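PDB 6NJW: Xcc_ctr_pt from Xanthomonas campestris pv. campestris, which belongs to the class 2 OLD nuclease family and probably cleaves DNA by two-metal catalysis, this C-terminal piece carrying the Toprim domain. Local coordinates for residues K66-G69 against N74-H77; E135-A140 against V205-I210; L166-W169 against A174-D177. One frame throughout, in Å; residues are numbered along the deposited sequence.

Contact 1. Residues K66-G69 against N74-H77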
loop_
_atom_site.group_PDB
_atom_site.type_symbol
_atom_site.label_atom_id
_atom_site.label_comp_id
_atom_site.label_asym_id
_atom_site.label_seq_id
_atom_site.Cartn_x
_atom_site.Cartn_y
_atom_site.Cartn_z
ATOM N N LYS A 66 1.193 -16.107 8.557
ATOM C CA LYS A 66 1.308 -17.530 8.887
ATOM C C LYS A 66 1.503 -18.372 7.631
ATOM O O LYS A 66 2.355 -19.266 7.595
ATOM C CB LYS A 66 0.071 -17.991 9.667
ATOM C CG LYS A 66 0.046 -17.515 11.128
ATOM C CD LYS A 66 -1.288 -17.898 11.799
ATOM C CE LYS A 66 -1.302 -17.593 13.291
ATOM N NZ LYS A 66 -2.604 -18.030 13.898
ATOM N N LEU A 67 0.745 -18.083 6.578
ATOM C CA LEU A 67 0.879 -18.862 5.345
ATOM C C LEU A 67 2.269 -18.712 4.726
ATOM O O LEU A 67 2.854 -19.689 4.240
ATOM C CB LEU A 67 -0.193 -18.438 4.349
ATOM C CG LEU A 67 -0.054 -19.021 2.941
ATOM C CD1 LEU A 67 -0.239 -20.553 2.966
ATOM C CD2 LEU A 67 -1.071 -18.362 2.001
ATOM N N LEU A 68 2.818 -17.494 4.737
ATOM C CA LEU A 68 4.071 -17.202 4.042
ATOM C C LEU A 68 5.303 -17.279 4.936
ATOM O O LEU A 68 6.420 -17.310 4.418
ATOM C CB LEU A 68 3.993 -15.806 3.385
ATOM C CG LEU A 68 2.735 -15.556 2.548
ATOM C CD1 LEU A 68 2.573 -14.069 2.226
ATOM C CD2 LEU A 68 2.751 -16.374 1.269
ATOM N N GLY A 69 5.137 -17.352 6.251
ATOM C CA GLY A 69 6.254 -17.377 7.163
ATOM C C GLY A 69 6.973 -18.707 7.229
ATOM O O GLY A 69 6.676 -19.648 6.489
ATOM N N ASN A 74 7.101 -20.245 3.687
ATOM C CA ASN A 74 8.428 -19.624 3.716
ATOM C C ASN A 74 8.721 -18.876 2.407
ATOM O O ASN A 74 9.726 -19.109 1.728
ATOM C CB ASN A 74 9.509 -20.669 4.019
ATOM C CG ASN A 74 10.788 -20.042 4.513
ATOM O OD1 ASN A 74 10.767 -19.240 5.445
ATOM N ND2 ASN A 74 11.911 -20.387 3.881
ATOM N N ILE A 75 7.818 -17.965 2.076
ATOM C CA ILE A 75 7.865 -17.167 0.851
ATOM C C ILE A 75 8.198 -15.731 1.245
ATOM O O ILE A 75 7.565 -15.190 2.162
ATOM C CB ILE A 75 6.519 -17.232 0.094
ATOM C CG1 ILE A 75 6.281 -18.627 -0.494
ATOM C CG2 ILE A 75 6.425 -16.209 -1.025
ATOM C CD1 ILE A 75 4.926 -18.753 -1.149
ATOM N N PRO A 76 9.164 -15.082 0.592
ATOM C CA PRO A 76 9.425 -13.664 0.887
ATOM C C PRO A 76 8.174 -12.815 0.682
ATOM O O PRO A 76 7.456 -12.958 -0.308
ATOM C CB PRO A 76 10.527 -13.287 -0.112
ATOM C CG PRO A 76 11.103 -14.582 -0.596
ATOM C CD PRO A 76 10.025 -15.609 -0.486
ATOM N N HIS A 77 7.908 -11.916 1.632
ATOM C CA HIS A 77 6.728 -11.082 1.526
ATOM C C HIS A 77 6.974 -9.771 2.257
ATOM O O HIS A 77 7.883 -9.653 3.074
ATOM C CB HIS A 77 5.492 -11.782 2.102
ATOM C CG HIS A 77 5.642 -12.113 3.549
ATOM N ND1 HIS A 77 6.351 -13.212 3.982
ATOM C CD2 HIS A 77 5.237 -11.458 4.664
ATOM C CE1 HIS A 77 6.361 -13.229 5.307
ATOM N NE2 HIS A 77 5.693 -12.177 5.744
#
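Leu68 is the last helical residue of a beta-alpha-beta crossover in the Toprim domain and Gly69 the first to leave the helix, and the chain comes back against them at Asn74, Ile75 and His77 on its way into strand 77-82. The firm backbone bond of the turn runs from Ile75 N to Leu68 O at 2.8 Å; the donor lies in the carbonyl plane, on a lone pair, with an N-H...O angle of 150°. One residue further out, Asn74 N gives a weak bond to Gly69 O at 2.9 Å, bent to 129°. Asn74 itself has left-handed helical backbone angles, which turns the chain round at this point, and its CB rests against the Gly69 carbonyl.

Next to these backbone bonds lies the Leu68 side chain. With CG anti to the carbonyl carbon (chi1 -49°), it is directed between Ile75 and His77, and its two methyls divide between them. Leu68 CD2 lies 4.0 Å from Ile75 CD1, while Leu68 CD1 comes to 3.7 Å from His77 CB. The imidazole packs on the same leucine: Leu68 CB lies 3.6 Å from His77 ND1, oblique to the ring. The ring's rotation is held by a nearly straight bond of 2.9 Å from His77 ND1 to Ile75 O, which sits in the ring plane at its edge, and, through NE2, by a hydrogen bond with Tyr127 OH. The bond to Ile75 O spans the proline between the two residues and holds 75-77 curled around the leucine.

Leu68 also packs on Val23 and Leu25 of strand 22-26, the strand over which the crossover passes to join 51-55 to 77-82. His77 leans on Ile104 of helix 93-104, and Pro76 turns outward onto helix 208-226, so the entry to strand 77-82 is wedged between helices.

Contact 2. Residues E135-A140 against V205-I210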
loop_
_atom_site.group_PDB
_atom_site.type_symbol
_atom_site.label_atom_id
_atom_site.label_comp_id
_atom_site.label_asym_id
_atom_site.label_seq_id
_atom_site.Cartn_x
_atom_site.Cartn_y
_atom_site.Cartn_z
ATOM N N GLU A 135 -5.061 7.747 -0.477
ATOM C CA GLU A 135 -5.600 8.715 -1.430
ATOM C C GLU A 135 -5.382 10.169 -1.004
ATOM O O GLU A 135 -5.032 11.004 -1.849
ATOM C CB GLU A 135 -7.085 8.439 -1.668
ATOM C CG GLU A 135 -7.359 7.085 -2.334
ATOM C CD GLU A 135 -7.677 5.999 -1.324
ATOM O OE1 GLU A 135 -7.241 6.130 -0.149
ATOM O OE2 GLU A 135 -8.376 5.027 -1.703
ATOM N N PRO A 136 -5.572 10.535 0.270
ATOM C CA PRO A 136 -5.245 11.922 0.652
ATOM C C PRO A 136 -3.770 12.247 0.479
ATOM O O PRO A 136 -3.434 13.355 0.046
ATOM C CB PRO A 136 -5.684 12.001 2.120
ATOM C CG PRO A 136 -6.673 10.880 2.282
ATOM C CD PRO A 136 -6.173 9.792 1.395
ATOM N N GLU A 137 -2.874 11.306 0.776
ATOM C CA GLU A 137 -1.456 11.559 0.514
ATOM C C GLU A 137 -1.216 11.846 -0.965
ATOM O O GLU A 137 -0.552 12.826 -1.319
ATOM C CB GLU A 137 -0.600 10.382 0.982
ATOM C CG GLU A 137 0.787 10.387 0.334
ATOM C CD GLU A 137 1.890 9.799 1.204
ATOM O OE1 GLU A 137 1.583 9.132 2.218
ATOM O OE2 GLU A 137 3.083 10.012 0.864
ATOM N N LEU A 138 -1.768 11.013 -1.852
ATOM C CA LEU A 138 -1.554 11.239 -3.280
ATOM C C LEU A 138 -2.140 12.570 -3.729
ATOM O O LEU A 138 -1.557 13.258 -4.574
ATOM C CB LEU A 138 -2.159 10.102 -4.097
ATOM C CG LEU A 138 -1.577 8.714 -3.847
ATOM C CD1 LEU A 138 -2.367 7.693 -4.642
ATOM C CD2 LEU A 138 -0.102 8.703 -4.246
ATOM N N PHE A 139 -3.314 12.939 -3.202
ATOM C CA PHE A 139 -3.898 14.220 -3.578
ATOM C C PHE A 139 -2.994 15.369 -3.167
ATOM O O PHE A 139 -2.794 16.317 -3.933
ATOM C CB PHE A 139 -5.283 14.397 -2.949
ATOM C CG PHE A 139 -6.075 15.505 -3.567
ATOM C CD1 PHE A 139 -5.923 16.808 -3.130
ATOM C CD2 PHE A 139 -6.951 15.252 -4.610
ATOM C CE1 PHE A 139 -6.637 17.835 -3.709
ATOM C CE2 PHE A 139 -7.669 16.273 -5.193
ATOM C CZ PHE A 139 -7.505 17.570 -4.741
ATOM N N ALA A 140 -2.463 15.310 -1.949
ATOM C CA ALA A 140 -1.589 16.366 -1.460
ATOM C C ALA A 140 -0.188 16.248 -2.040
ATOM O O ALA A 140 0.482 17.266 -2.236
ATOM C CB ALA A 140 -1.534 16.330 0.071
ATOM N N VAL A 205 6.199 10.930 -7.443
ATOM C CA VAL A 205 5.129 11.051 -6.449
ATOM C C VAL A 205 4.888 9.734 -5.705
ATOM O O VAL A 205 3.807 9.526 -5.147
ATOM C CB VAL A 205 3.822 11.570 -7.073
ATOM C CG1 VAL A 205 4.020 12.968 -7.650
ATOM C CG2 VAL A 205 3.282 10.593 -8.137
ATOM N N CYS A 206 5.857 8.832 -5.690
ATOM C CA CYS A 206 5.660 7.553 -5.009
ATOM C C CYS A 206 5.754 7.753 -3.503
ATOM O O CYS A 206 6.771 8.262 -3.022
ATOM C CB CYS A 206 6.702 6.526 -5.460
ATOM S SG CYS A 206 6.426 4.847 -4.787
ATOM N N PRO A 207 4.741 7.358 -2.729
ATOM C CA PRO A 207 4.870 7.423 -1.272
ATOM C C PRO A 207 6.044 6.582 -0.808
ATOM O O PRO A 207 6.337 5.523 -1.372
ATOM C CB PRO A 207 3.538 6.853 -0.764
ATOM C CG PRO A 207 2.587 6.991 -1.920
ATOM C CD PRO A 207 3.430 6.854 -3.159
ATOM N N ALA A 208 6.707 7.065 0.244
ATOM C CA ALA A 208 7.928 6.425 0.725
ATOM C C ALA A 208 7.678 4.995 1.210
ATOM O O ALA A 208 8.515 4.106 0.998
ATOM C CB ALA A 208 8.549 7.268 1.836
ATOM N N TYR A 209 6.548 4.743 1.870
ATOM C CA TYR A 209 6.341 3.391 2.379
ATOM C C TYR A 209 6.158 2.388 1.241
ATOM O O TYR A 209 6.571 1.229 1.366
ATOM C CB TYR A 209 5.173 3.358 3.375
ATOM C CG TYR A 209 3.766 3.339 2.809
ATOM C CD1 TYR A 209 3.284 4.383 2.019
ATOM C CD2 TYR A 209 2.904 2.298 3.099
ATOM C CE1 TYR A 209 1.978 4.368 1.515
ATOM C CE2 TYR A 209 1.597 2.270 2.589
ATOM C CZ TYR A 209 1.144 3.308 1.807
ATOM O OH TYR A 209 -0.149 3.280 1.308
ATOM N N ILE A 210 5.601 2.826 0.110
ATOM C CA ILE A 210 5.442 1.939 -1.039
ATOM C C ILE A 210 6.790 1.671 -1.704
ATOM O O ILE A 210 7.107 0.527 -2.058
ATOM C CB ILE A 210 4.420 2.539 -2.027
ATOM C CG1 ILE A 210 3.001 2.489 -1.425
ATOM C CG2 ILE A 210 4.454 1.825 -3.376
ATOM C CD1 ILE A 210 1.927 3.040 -2.357
HETATM O O HOH W 1 5.607 9.508 1.669
#
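Pro207 is the meeting point here, its ring taking Glu137 at CB and Leu138 at CG. The carboxylate oxygen OE2 of Glu137 comes to 3.6 Å from Pro207 CB, a van der Waals approach by a polar atom. Alongside it, CD2 of Leu138 lies 3.9 Å from Pro207 CG, and the leucine and proline side chains cross at about a right angle. The same methyl is 4.1 Å from Val205 O, so a single methyl touches both the proline ring and the backbone just before it.

The polar link goes through a water. It donates to Glu137 OE2 at 2.7 Å and accepts from Ala208 N at 3.0 Å, joining the carboxylate to the first turn of helix 208-226. Pro207 holds the N-cap position of that helix, and the Ala208 N-H, which has no earlier helical carbonyl to meet, is satisfied by this water instead. A carboxylate placed before the start of a helix is probably favoured electrostatically. Glu137 reaches there with CG anti to the backbone N (chi1 161°) and a bend at chi2 that brings OE2 over to the proline.

Further out, two residues past Pro207 comes Tyr209, which with Asp82 forms the magnesium site; the Pro207 side chain is about 8 Å from the bound ion. Ile210 CG1 lies over one face of the Tyr209 ring, toward its rim, and Leu134 packs on the same tyrosine from the start of helix 134-154.

Phe38 of helix 29-41 backs the apolar side, touching Leu138, Cys206 and Pro207. Helix 134-154 thus meets the loop that leads into helix 208-226, and its first turn through the water, with helix 29-41 alongside, while Glu135 is tied by a salt bridge to Lys190 of helix 190-197.

Contact 3. Residues L166-W169 against A174-D177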
loop_
_atom_site.group_PDB
_atom_site.type_symbol
_atom_site.label_atom_id
_atom_site.label_comp_id
_atom_site.label_asym_id
_atom_site.label_seq_id
_atom_site.Cartn_x
_atom_site.Cartn_y
_atom_site.Cartn_z
ATOM N N LEU A 166 -13.814 20.873 -4.659
ATOM C CA LEU A 166 -12.786 20.084 -5.329
ATOM C C LEU A 166 -11.746 20.989 -5.976
ATOM O O LEU A 166 -10.537 20.786 -5.807
ATOM C CB LEU A 166 -13.433 19.177 -6.378
ATOM C CG LEU A 166 -12.533 18.159 -7.090
ATOM C CD1 LEU A 166 -11.672 17.402 -6.095
ATOM C CD2 LEU A 166 -13.352 17.195 -7.932
ATOM N N GLN A 167 -12.207 21.985 -6.743
ATOM C CA GLN A 167 -11.290 22.956 -7.333
ATOM C C GLN A 167 -10.470 23.647 -6.256
ATOM O O GLN A 167 -9.282 23.932 -6.448
ATOM C CB GLN A 167 -12.076 23.973 -8.162
ATOM C CG GLN A 167 -11.209 24.896 -9.013
ATOM C CD GLN A 167 -10.242 24.131 -9.889
ATOM O OE1 GLN A 167 -10.654 23.394 -10.785
ATOM N NE2 GLN A 167 -8.944 24.300 -9.635
ATOM N N GLN A 168 -11.081 23.887 -5.099
ATOM C CA GLN A 168 -10.390 24.551 -3.999
ATOM C C GLN A 168 -9.299 23.666 -3.401
ATOM O O GLN A 168 -8.219 24.158 -3.048
ATOM C CB GLN A 168 -11.427 24.963 -2.956
ATOM C CG GLN A 168 -10.933 25.285 -1.575
ATOM C CD GLN A 168 -12.078 25.749 -0.696
ATOM O OE1 GLN A 168 -13.198 25.947 -1.179
ATOM N NE2 GLN A 168 -11.813 25.914 0.599
ATOM N N TRP A 169 -9.550 22.359 -3.281
ATOM C CA TRP A 169 -8.501 21.464 -2.792
ATOM C C TRP A 169 -7.339 21.390 -3.770
ATOM O O TRP A 169 -6.178 21.302 -3.358
ATOM C CB TRP A 169 -9.035 20.054 -2.565
ATOM C CG TRP A 169 -10.240 19.939 -1.712
ATOM C CD1 TRP A 169 -10.620 20.762 -0.691
ATOM C CD2 TRP A 169 -11.227 18.917 -1.799
ATOM N NE1 TRP A 169 -11.790 20.309 -0.136
ATOM C CE2 TRP A 169 -12.188 19.180 -0.804
ATOM C CE3 TRP A 169 -11.398 17.805 -2.631
ATOM C CZ2 TRP A 169 -13.310 18.373 -0.621
ATOM C CZ3 TRP A 169 -12.504 16.999 -2.443
ATOM C CH2 TRP A 169 -13.448 17.287 -1.450
ATOM N N ALA A 174 -3.053 21.522 0.671
ATOM C CA ALA A 174 -2.945 21.535 2.124
ATOM C C ALA A 174 -4.295 21.744 2.795
ATOM O O ALA A 174 -4.467 21.341 3.951
ATOM C CB ALA A 174 -1.964 22.620 2.575
ATOM N N GLN A 175 -5.248 22.362 2.097
ATOM C CA GLN A 175 -6.620 22.525 2.571
ATOM C C GLN A 175 -7.489 21.550 1.766
ATOM O O GLN A 175 -7.752 21.753 0.578
ATOM C CB GLN A 175 -7.061 23.994 2.463
ATOM C CG GLN A 175 -7.765 24.429 1.154
ATOM C CD GLN A 175 -8.121 25.908 1.105
ATOM O OE1 GLN A 175 -9.187 26.315 1.571
ATOM N NE2 GLN A 175 -7.248 26.713 0.503
ATOM N N ILE A 176 -7.869 20.438 2.385
ATOM C CA ILE A 176 -8.747 19.464 1.747
ATOM C C ILE A 176 -9.720 18.968 2.798
ATOM O O ILE A 176 -9.364 18.830 3.975
ATOM C CB ILE A 176 -7.965 18.297 1.089
ATOM C CG1 ILE A 176 -7.174 17.475 2.103
ATOM C CG2 ILE A 176 -7.017 18.793 0.043
ATOM C CD1 ILE A 176 -7.896 16.277 2.640
ATOM N N ASP A 177 -10.956 18.724 2.377
ATOM C CA ASP A 177 -11.946 18.050 3.208
ATOM C C ASP A 177 -11.740 16.560 2.977
ATOM O O ASP A 177 -12.220 16.001 1.987
ATOM C CB ASP A 177 -13.355 18.501 2.844
ATOM C CG ASP A 177 -14.417 17.936 3.764
ATOM O OD1 ASP A 177 -14.142 16.970 4.501
ATOM O OD2 ASP A 177 -15.545 18.476 3.740
#
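Gln168 NE2 donates to Gln175 OE1 at 2.8 Å, linking two exposed amides whose planes stand 84° apart. The donor sits 47° out of the Gln175 carbonyl plane, away from the lone-pair direction. Gln168 gets there fully extended, with CG anti to the backbone N (chi1 162°); Gln175 is steadied by a second bond, from its NE2 to Asp172.

Inward of this bridge, the returning chain runs across one face of the Trp169 indole. Ile176 CA makes a CH-pi contact, 3.7 Å from the centroid of the five-membered ring, and Ile176 CG2 touches Trp169 CB at 3.5 Å. Gln175 O takes a CA-H...O contact from Trp169 CA at the same distance. Farther along the indole, Asp177 CB comes to 3.5 Å from CZ2 of Trp169. The opposite face of the ring receives Leu166 CA, so the indole is sandwiched between its own helix and the return chain.

Asp177 then N-caps helix 178-188, its OD1 weakly bonded to Leu180 N. Trp169 packs on Leu180 and Leu181 of that helix and on Phe139 of helix 134-154, joining three helices.

In the fold
Contacts 2 and 3 are neighbours, with centres about 16 Å apart, and contact 3 is nested within the long excursion that contact 2 closes. Phe139, on the helix 134-154 turn of contact 2, bridges them: its CE1 is 3.5 Å from Trp169 CB and 3.9 Å from Ile176 CG2. Contact 1 lies on the other side of the chain's centre, about 27 Å from contact 2 and about 41 Å from contact 3 between centres, but its loop leads into strand 77-82, whose end carries Asp82, the partner of Tyr209 from contact 2 at the magnesium ion. Helix 208-226 runs from contact 2 to Pro76 of contact 1, connecting helical region and Toprim sheet.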